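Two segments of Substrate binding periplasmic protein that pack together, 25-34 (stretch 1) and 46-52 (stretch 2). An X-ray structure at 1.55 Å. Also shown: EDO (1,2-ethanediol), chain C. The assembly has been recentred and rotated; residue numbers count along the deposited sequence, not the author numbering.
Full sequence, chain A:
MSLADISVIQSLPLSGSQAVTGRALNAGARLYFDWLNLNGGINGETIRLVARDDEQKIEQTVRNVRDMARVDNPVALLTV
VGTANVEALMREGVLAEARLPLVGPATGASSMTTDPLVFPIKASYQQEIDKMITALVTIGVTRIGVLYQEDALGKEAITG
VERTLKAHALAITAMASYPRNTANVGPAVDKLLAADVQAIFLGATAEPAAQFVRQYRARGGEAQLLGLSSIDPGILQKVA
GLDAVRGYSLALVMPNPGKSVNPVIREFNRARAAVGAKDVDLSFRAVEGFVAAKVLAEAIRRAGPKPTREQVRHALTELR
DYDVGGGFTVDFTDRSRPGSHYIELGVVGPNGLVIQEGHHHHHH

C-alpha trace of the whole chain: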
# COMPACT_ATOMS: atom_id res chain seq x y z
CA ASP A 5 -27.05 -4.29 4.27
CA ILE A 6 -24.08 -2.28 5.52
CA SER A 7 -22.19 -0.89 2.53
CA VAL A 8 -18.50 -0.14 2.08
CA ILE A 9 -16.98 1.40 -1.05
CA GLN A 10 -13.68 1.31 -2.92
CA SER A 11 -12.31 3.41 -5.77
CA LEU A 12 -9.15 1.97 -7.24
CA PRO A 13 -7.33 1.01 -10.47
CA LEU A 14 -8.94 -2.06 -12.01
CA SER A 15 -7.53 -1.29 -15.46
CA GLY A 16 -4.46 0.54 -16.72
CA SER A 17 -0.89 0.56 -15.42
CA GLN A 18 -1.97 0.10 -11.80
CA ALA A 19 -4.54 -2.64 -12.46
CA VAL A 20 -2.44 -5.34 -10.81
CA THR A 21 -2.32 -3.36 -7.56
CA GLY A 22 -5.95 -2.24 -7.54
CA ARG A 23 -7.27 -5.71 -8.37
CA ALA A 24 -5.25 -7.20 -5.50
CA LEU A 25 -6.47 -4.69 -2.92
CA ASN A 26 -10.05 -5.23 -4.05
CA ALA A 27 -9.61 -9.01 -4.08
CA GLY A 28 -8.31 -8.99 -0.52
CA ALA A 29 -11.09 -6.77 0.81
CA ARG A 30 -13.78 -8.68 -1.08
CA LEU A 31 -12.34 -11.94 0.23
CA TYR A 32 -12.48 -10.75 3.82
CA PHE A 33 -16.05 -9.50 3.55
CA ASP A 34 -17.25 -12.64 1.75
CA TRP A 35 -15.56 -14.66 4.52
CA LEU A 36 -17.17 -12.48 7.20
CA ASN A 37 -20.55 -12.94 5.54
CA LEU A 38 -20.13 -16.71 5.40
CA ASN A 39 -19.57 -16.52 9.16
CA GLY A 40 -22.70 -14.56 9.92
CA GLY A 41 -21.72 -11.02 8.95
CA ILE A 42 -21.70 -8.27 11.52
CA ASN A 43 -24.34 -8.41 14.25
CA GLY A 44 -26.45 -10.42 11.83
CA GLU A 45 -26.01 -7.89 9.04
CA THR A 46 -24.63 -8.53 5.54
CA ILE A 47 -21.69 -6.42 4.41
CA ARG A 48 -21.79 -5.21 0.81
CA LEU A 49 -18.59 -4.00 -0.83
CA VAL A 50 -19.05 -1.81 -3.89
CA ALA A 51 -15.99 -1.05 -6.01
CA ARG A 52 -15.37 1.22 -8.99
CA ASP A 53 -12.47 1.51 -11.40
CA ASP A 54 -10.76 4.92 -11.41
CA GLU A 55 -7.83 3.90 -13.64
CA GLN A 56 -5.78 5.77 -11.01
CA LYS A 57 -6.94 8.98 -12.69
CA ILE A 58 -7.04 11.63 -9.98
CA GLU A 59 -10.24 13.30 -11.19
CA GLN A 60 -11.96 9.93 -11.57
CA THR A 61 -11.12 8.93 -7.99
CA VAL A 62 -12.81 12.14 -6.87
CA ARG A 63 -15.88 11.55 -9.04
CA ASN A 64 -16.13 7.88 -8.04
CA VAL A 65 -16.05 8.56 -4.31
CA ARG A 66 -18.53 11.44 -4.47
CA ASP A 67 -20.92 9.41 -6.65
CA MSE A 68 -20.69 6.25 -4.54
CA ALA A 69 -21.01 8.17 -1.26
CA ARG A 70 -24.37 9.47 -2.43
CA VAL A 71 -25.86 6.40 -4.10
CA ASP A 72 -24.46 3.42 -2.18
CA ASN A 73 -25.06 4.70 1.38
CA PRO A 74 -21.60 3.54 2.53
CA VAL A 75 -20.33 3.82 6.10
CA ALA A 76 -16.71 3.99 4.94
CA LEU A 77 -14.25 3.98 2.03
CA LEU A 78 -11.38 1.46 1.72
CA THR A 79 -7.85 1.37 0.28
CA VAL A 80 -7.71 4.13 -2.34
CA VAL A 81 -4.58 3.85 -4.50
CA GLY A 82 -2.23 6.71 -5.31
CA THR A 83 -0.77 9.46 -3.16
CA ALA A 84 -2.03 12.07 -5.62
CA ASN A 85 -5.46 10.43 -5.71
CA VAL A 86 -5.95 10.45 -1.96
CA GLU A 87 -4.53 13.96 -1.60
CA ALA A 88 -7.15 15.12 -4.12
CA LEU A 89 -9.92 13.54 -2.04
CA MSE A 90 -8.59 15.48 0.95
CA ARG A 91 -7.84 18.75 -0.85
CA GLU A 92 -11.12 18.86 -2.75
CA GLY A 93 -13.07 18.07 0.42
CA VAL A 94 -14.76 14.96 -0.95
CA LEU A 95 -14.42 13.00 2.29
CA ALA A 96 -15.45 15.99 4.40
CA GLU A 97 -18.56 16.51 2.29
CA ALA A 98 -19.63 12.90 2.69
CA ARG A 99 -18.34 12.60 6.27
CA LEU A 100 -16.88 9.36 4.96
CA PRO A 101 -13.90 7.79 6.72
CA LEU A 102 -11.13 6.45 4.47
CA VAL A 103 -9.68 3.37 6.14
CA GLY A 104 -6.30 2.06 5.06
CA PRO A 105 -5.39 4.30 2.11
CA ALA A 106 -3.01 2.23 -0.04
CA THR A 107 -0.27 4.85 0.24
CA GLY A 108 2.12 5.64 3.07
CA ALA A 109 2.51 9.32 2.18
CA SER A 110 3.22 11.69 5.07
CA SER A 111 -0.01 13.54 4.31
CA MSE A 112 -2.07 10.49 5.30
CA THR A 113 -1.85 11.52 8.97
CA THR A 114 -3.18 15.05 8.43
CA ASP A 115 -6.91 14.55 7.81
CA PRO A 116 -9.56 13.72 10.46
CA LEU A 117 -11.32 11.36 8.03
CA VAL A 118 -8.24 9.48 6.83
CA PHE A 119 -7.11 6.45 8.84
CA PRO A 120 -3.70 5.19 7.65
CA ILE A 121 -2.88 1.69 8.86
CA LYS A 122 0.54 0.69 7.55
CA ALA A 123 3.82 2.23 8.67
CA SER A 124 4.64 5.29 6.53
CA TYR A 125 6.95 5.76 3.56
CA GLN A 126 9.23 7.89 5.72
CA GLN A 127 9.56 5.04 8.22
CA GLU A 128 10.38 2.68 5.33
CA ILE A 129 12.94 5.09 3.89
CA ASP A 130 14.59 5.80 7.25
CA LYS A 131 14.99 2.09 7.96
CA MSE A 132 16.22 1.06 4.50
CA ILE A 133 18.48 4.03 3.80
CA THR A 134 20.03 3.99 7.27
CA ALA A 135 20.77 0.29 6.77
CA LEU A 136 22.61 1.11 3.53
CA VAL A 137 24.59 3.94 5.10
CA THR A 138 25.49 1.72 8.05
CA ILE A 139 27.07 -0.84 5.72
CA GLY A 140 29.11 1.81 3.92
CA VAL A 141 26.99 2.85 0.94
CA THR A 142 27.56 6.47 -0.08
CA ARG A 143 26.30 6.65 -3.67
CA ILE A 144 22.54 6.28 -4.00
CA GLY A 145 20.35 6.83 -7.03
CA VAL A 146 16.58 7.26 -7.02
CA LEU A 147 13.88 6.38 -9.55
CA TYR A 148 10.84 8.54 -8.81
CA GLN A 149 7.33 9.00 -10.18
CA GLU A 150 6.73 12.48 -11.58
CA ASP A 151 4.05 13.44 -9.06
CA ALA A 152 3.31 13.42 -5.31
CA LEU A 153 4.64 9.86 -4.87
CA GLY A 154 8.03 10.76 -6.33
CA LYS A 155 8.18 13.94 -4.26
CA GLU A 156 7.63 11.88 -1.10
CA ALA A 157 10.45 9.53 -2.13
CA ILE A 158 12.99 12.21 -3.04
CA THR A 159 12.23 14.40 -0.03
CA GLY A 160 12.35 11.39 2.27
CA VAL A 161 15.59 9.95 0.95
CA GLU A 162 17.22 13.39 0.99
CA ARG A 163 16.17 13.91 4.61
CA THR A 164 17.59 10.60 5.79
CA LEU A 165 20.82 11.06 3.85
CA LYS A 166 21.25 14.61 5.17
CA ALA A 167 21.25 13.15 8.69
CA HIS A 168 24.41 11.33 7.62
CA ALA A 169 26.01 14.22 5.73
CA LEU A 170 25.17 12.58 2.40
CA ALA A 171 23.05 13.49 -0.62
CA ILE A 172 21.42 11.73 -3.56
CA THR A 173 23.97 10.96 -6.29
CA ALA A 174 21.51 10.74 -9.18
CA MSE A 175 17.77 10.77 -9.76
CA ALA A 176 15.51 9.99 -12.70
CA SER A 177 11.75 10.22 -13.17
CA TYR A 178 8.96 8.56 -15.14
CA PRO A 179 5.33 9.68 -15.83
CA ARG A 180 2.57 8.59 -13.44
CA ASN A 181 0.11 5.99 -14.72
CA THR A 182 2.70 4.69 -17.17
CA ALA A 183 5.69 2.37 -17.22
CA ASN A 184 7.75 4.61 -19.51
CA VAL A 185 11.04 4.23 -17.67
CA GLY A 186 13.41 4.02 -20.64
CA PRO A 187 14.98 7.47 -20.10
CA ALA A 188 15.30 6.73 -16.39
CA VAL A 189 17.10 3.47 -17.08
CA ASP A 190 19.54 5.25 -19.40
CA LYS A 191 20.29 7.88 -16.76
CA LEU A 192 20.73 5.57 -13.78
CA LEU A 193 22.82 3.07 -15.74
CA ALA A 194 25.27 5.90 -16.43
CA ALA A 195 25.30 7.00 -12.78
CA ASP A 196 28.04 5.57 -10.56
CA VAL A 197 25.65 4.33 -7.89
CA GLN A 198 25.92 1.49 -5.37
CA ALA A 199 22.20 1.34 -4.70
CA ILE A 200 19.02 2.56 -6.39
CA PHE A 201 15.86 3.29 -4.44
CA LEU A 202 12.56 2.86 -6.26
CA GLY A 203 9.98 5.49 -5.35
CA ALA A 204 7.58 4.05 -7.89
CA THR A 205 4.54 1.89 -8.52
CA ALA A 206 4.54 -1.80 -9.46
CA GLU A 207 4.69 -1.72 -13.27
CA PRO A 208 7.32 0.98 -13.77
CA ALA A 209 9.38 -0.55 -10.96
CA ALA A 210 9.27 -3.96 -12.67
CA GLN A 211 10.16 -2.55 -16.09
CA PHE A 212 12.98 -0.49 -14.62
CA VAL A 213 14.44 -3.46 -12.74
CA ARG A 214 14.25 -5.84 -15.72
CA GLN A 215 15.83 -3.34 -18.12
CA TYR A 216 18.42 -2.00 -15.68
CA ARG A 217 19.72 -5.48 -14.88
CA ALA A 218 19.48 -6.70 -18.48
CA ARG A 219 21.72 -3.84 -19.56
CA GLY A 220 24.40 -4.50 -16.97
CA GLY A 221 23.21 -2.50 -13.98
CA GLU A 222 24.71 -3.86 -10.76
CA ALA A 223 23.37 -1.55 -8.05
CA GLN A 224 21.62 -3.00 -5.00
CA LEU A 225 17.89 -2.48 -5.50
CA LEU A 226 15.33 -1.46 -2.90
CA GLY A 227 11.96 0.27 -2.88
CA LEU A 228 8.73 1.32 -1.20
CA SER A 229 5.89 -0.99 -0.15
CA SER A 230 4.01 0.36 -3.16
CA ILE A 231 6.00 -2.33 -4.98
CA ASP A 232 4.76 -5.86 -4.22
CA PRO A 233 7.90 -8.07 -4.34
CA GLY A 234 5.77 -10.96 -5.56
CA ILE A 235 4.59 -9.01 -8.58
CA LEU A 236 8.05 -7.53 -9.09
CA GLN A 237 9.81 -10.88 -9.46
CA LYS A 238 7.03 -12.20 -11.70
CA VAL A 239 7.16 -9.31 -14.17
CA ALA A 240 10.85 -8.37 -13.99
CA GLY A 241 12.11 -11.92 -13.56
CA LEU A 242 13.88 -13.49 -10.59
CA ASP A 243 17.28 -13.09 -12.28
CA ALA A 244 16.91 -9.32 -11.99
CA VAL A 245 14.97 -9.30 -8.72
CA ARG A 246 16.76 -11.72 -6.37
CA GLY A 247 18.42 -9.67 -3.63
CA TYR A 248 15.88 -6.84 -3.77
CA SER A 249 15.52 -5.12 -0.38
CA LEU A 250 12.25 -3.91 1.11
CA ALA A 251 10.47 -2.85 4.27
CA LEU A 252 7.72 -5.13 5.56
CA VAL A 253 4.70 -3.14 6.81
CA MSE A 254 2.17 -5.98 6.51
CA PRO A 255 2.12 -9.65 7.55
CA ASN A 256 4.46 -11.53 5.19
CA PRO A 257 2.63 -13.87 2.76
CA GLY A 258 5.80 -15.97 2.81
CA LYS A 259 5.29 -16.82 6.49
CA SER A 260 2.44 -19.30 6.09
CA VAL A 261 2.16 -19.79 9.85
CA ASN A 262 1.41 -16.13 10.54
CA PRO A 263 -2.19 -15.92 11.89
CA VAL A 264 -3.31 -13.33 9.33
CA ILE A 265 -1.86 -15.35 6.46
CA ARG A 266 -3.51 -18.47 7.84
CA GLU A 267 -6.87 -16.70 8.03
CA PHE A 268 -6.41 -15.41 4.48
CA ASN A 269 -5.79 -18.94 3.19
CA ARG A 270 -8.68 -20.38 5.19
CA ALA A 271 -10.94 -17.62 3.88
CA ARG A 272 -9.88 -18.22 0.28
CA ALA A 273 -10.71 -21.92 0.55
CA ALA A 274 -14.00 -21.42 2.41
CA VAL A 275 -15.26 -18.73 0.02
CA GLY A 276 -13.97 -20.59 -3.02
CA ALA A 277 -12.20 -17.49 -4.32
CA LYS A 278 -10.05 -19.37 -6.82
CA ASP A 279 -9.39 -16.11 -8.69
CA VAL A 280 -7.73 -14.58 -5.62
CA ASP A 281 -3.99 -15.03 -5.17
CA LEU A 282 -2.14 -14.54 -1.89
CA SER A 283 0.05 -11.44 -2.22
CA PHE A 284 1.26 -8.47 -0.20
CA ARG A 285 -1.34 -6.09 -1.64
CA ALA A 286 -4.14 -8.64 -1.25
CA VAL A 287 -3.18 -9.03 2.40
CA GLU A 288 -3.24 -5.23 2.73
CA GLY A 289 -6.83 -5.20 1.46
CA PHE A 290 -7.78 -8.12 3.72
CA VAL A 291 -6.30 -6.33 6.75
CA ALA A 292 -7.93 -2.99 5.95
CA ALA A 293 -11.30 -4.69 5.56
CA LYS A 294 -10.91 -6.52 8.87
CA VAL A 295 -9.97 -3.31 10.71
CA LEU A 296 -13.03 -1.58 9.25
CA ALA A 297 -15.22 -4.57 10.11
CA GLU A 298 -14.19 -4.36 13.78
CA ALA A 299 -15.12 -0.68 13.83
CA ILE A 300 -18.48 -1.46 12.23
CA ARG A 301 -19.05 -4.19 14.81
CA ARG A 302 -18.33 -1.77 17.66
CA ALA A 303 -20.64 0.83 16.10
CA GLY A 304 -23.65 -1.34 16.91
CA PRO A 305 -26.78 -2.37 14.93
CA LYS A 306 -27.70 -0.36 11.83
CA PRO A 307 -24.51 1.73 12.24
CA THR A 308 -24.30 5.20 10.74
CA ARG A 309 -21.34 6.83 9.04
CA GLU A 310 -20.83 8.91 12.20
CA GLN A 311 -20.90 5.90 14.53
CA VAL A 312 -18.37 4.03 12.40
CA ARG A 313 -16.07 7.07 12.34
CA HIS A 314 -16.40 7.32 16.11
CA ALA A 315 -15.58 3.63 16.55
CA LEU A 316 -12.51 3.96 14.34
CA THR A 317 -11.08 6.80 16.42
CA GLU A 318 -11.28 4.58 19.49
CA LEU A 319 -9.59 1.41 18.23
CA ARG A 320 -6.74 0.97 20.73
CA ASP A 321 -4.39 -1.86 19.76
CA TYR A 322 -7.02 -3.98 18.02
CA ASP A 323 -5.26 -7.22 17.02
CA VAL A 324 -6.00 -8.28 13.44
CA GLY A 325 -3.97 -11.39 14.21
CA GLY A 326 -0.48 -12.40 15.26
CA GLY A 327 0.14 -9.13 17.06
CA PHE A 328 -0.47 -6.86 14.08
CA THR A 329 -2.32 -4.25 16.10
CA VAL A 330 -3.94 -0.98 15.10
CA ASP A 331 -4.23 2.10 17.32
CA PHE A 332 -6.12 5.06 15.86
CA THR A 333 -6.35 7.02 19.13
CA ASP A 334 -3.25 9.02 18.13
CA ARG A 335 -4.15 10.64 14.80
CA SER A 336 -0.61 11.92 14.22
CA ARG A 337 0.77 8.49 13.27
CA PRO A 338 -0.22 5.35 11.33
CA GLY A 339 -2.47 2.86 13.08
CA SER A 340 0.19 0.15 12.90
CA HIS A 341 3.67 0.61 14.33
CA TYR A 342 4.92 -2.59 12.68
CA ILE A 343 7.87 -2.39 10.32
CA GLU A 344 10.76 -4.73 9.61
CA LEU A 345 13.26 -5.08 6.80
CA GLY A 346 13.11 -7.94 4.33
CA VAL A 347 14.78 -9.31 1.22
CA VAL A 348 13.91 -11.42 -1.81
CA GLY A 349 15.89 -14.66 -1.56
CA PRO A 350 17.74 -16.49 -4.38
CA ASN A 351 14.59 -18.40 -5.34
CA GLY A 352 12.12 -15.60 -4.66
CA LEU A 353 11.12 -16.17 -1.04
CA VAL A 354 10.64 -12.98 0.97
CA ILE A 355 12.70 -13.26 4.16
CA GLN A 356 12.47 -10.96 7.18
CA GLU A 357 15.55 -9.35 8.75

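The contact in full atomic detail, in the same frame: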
# COMPACT_ATOMS: atom_id res chain seq x y z
N LEU A 25 -5.88 -5.32 -4.10
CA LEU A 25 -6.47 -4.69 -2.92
C LEU A 25 -7.96 -5.01 -2.86
O LEU A 25 -8.50 -5.32 -1.80
CB LEU A 25 -6.24 -3.18 -2.95
CG LEU A 25 -4.79 -2.77 -2.70
CD1 LEU A 25 -4.55 -1.37 -3.21
CD2 LEU A 25 -4.47 -2.86 -1.21
N ASN A 26 -8.63 -4.93 -4.01
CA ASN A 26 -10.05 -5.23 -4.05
C ASN A 26 -10.30 -6.71 -3.74
O ASN A 26 -11.22 -7.05 -3.00
CB ASN A 26 -10.63 -4.90 -5.42
CG ASN A 26 -12.06 -5.38 -5.57
OD1 ASN A 26 -12.98 -4.86 -4.93
ND2 ASN A 26 -12.26 -6.39 -6.41
N ALA A 27 -9.47 -7.58 -4.31
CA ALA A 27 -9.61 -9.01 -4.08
C ALA A 27 -9.47 -9.35 -2.60
O ALA A 27 -10.21 -10.18 -2.07
CB ALA A 27 -8.59 -9.78 -4.89
N GLY A 28 -8.51 -8.72 -1.93
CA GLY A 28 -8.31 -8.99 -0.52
C GLY A 28 -9.47 -8.51 0.34
O GLY A 28 -9.89 -9.20 1.27
N ALA A 29 -9.98 -7.32 0.04
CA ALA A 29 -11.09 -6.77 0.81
C ALA A 29 -12.35 -7.58 0.56
O ALA A 29 -13.09 -7.91 1.49
CB ALA A 29 -11.31 -5.31 0.44
N ARG A 30 -12.60 -7.91 -0.71
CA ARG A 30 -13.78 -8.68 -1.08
C ARG A 30 -13.71 -10.05 -0.41
O ARG A 30 -14.71 -10.56 0.08
CB ARG A 30 -13.86 -8.83 -2.60
CG ARG A 30 -15.09 -9.58 -3.09
CD ARG A 30 -15.15 -9.59 -4.61
NE ARG A 30 -16.35 -10.26 -5.11
CZ ARG A 30 -16.57 -11.57 -5.05
NH1 ARG A 30 -15.67 -12.37 -4.50
NH2 ARG A 30 -17.69 -12.08 -5.54
N LEU A 31 -12.52 -10.63 -0.39
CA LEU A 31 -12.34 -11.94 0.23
C LEU A 31 -12.70 -11.86 1.71
O LEU A 31 -13.43 -12.71 2.22
CB LEU A 31 -10.90 -12.43 0.08
CG LEU A 31 -10.59 -13.74 0.81
CD1 LEU A 31 -11.44 -14.87 0.25
CD2 LEU A 31 -9.11 -14.07 0.66
N TYR A 32 -12.18 -10.85 2.40
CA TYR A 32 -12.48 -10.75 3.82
C TYR A 32 -13.97 -10.59 4.08
O TYR A 32 -14.53 -11.25 4.95
CB TYR A 32 -11.74 -9.59 4.48
CG TYR A 32 -12.00 -9.61 5.97
CD1 TYR A 32 -11.40 -10.58 6.78
CD2 TYR A 32 -12.96 -8.77 6.54
CE1 TYR A 32 -11.76 -10.72 8.11
CE2 TYR A 32 -13.33 -8.91 7.87
CZ TYR A 32 -12.73 -9.89 8.65
OH TYR A 32 -13.13 -10.06 9.96
N PHE A 33 -14.63 -9.71 3.33
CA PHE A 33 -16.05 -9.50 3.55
C PHE A 33 -16.89 -10.72 3.18
O PHE A 33 -17.87 -11.02 3.85
CB PHE A 33 -16.53 -8.25 2.81
CG PHE A 33 -16.02 -6.97 3.42
CD1 PHE A 33 -16.07 -6.77 4.80
CD2 PHE A 33 -15.49 -5.96 2.62
CE1 PHE A 33 -15.60 -5.59 5.37
CE2 PHE A 33 -15.02 -4.77 3.19
CZ PHE A 33 -15.07 -4.59 4.56
N ASP A 34 -16.51 -11.44 2.12
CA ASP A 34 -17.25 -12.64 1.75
C ASP A 34 -17.10 -13.67 2.87
O ASP A 34 -18.05 -14.36 3.23
CB ASP A 34 -16.73 -13.25 0.44
CG ASP A 34 -17.15 -12.48 -0.79
OD1 ASP A 34 -18.15 -11.72 -0.71
OD2 ASP A 34 -16.51 -12.63 -1.85
N THR A 46 -25.46 -8.22 6.70
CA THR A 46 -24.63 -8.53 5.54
C THR A 46 -23.82 -7.31 5.14
O THR A 46 -24.35 -6.20 5.09
CB THR A 46 -25.48 -8.90 4.30
OG1 THR A 46 -26.35 -9.99 4.60
CG2 THR A 46 -24.59 -9.33 3.16
N ILE A 47 -22.54 -7.52 4.84
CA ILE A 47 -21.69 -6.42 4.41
C ILE A 47 -21.64 -6.45 2.89
O ILE A 47 -21.44 -7.51 2.29
CB ILE A 47 -20.26 -6.55 4.96
CG1 ILE A 47 -20.29 -6.62 6.49
CG2 ILE A 47 -19.41 -5.37 4.49
CD1 ILE A 47 -20.95 -5.42 7.15
N ARG A 48 -21.84 -5.30 2.26
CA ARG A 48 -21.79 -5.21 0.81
C ARG A 48 -20.65 -4.28 0.42
O ARG A 48 -20.62 -3.12 0.83
CB ARG A 48 -23.10 -4.66 0.24
CG ARG A 48 -23.07 -4.56 -1.28
CD ARG A 48 -24.31 -3.89 -1.87
NE ARG A 48 -24.41 -2.49 -1.50
CZ ARG A 48 -25.10 -1.58 -2.18
NH1 ARG A 48 -25.75 -1.94 -3.28
NH2 ARG A 48 -25.14 -0.32 -1.77
N LEU A 49 -19.71 -4.80 -0.36
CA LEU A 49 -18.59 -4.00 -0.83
C LEU A 49 -18.85 -3.62 -2.27
O LEU A 49 -19.07 -4.49 -3.12
CB LEU A 49 -17.28 -4.79 -0.74
CG LEU A 49 -16.07 -4.14 -1.41
CD1 LEU A 49 -15.74 -2.81 -0.74
CD2 LEU A 49 -14.88 -5.08 -1.33
N VAL A 50 -18.83 -2.32 -2.55
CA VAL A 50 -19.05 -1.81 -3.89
C VAL A 50 -17.74 -1.17 -4.34
O VAL A 50 -17.19 -0.32 -3.65
CB VAL A 50 -20.17 -0.75 -3.91
CG1 VAL A 50 -20.46 -0.31 -5.34
CG2 VAL A 50 -21.43 -1.32 -3.27
N ALA A 51 -17.24 -1.59 -5.50
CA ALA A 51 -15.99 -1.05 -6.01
C ALA A 51 -16.19 -0.38 -7.36
O ALA A 51 -17.15 -0.68 -8.08
CB ALA A 51 -14.96 -2.17 -6.13
N ARG A 52 -15.29 0.54 -7.70
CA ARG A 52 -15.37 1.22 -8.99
C ARG A 52 -13.97 1.55 -9.47
O ARG A 52 -13.12 2.03 -8.72
CB ARG A 52 -16.21 2.49 -8.90
CG ARG A 52 -16.57 3.07 -10.27
CD ARG A 52 -17.72 4.06 -10.17
NE ARG A 52 -18.92 3.40 -9.69
CZ ARG A 52 -20.01 4.04 -9.28
NH1 ARG A 52 -20.05 5.36 -9.30
NH2 ARG A 52 -21.05 3.35 -8.83
C1 EDO C . -18.81 -8.60 0.15
O1 EDO C . -17.69 -8.67 -0.74
C2 EDO C . -20.11 -8.65 -0.66
O2 EDO C . -20.24 -7.44 -1.40

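Helix 25-34 packs against strand 47-52 in a nearly antiparallel arrangement, with 165° between their N-to-C directions and axes that approach to 8.8 Å. The contact buries 288 Å² in total and contains no hydrogen bond or salt bridge from one stretch to the other; it rests on side-chain packing. Strand alternation selects the partners: Ile47, Leu49 and Ala51 direct their CA-to-CB bonds toward the helix, whereas those of Arg48 and Val50 point away. From the helix, Asn26, Ala29 and Phe33 face the strand, spaced by three and four residues and so on one side of the helix.

Apolar contacts dominate. Phe33, with chi1 in the m well, offers a ring face to Ile47, whose CG2 lies 3.9 Å from the ring centroid and 22° off the normal, a CH-pi contact. Its closest approach is 3.6 Å, from Ile47 CG2 to Phe33 CD1. The same flat ring also reaches Leu49, with Phe33 CD2 4.0 Å from Leu49 CB. Leu49, covered over 85 Å², extends its side chain along the helix surface, placing CD2 4.0 Å from Ala29 CB and 3.7 Å from the backbone Arg30 N. The small methyl of Ala29 lets this branch lie close to the helix backbone. Beyond it, Ala51 CB packs against the side chain of Asn26.

Polar groups lie at the margin. The extended Arg30 contributes its aliphatic base, CB standing 4.1 Å from Leu49 CD2, while its NH1 forms a salt bridge with Asp34 OD2 at 2.8 Å within the helix. A 1,2-ethanediol, probably from the crystallisation liquor, links the two stretches indirectly: its O1 donates to Asp34 OD1 (3.1 Å), and its O2 accepts a hydrogen bond from Leu49 N (2.9 Å).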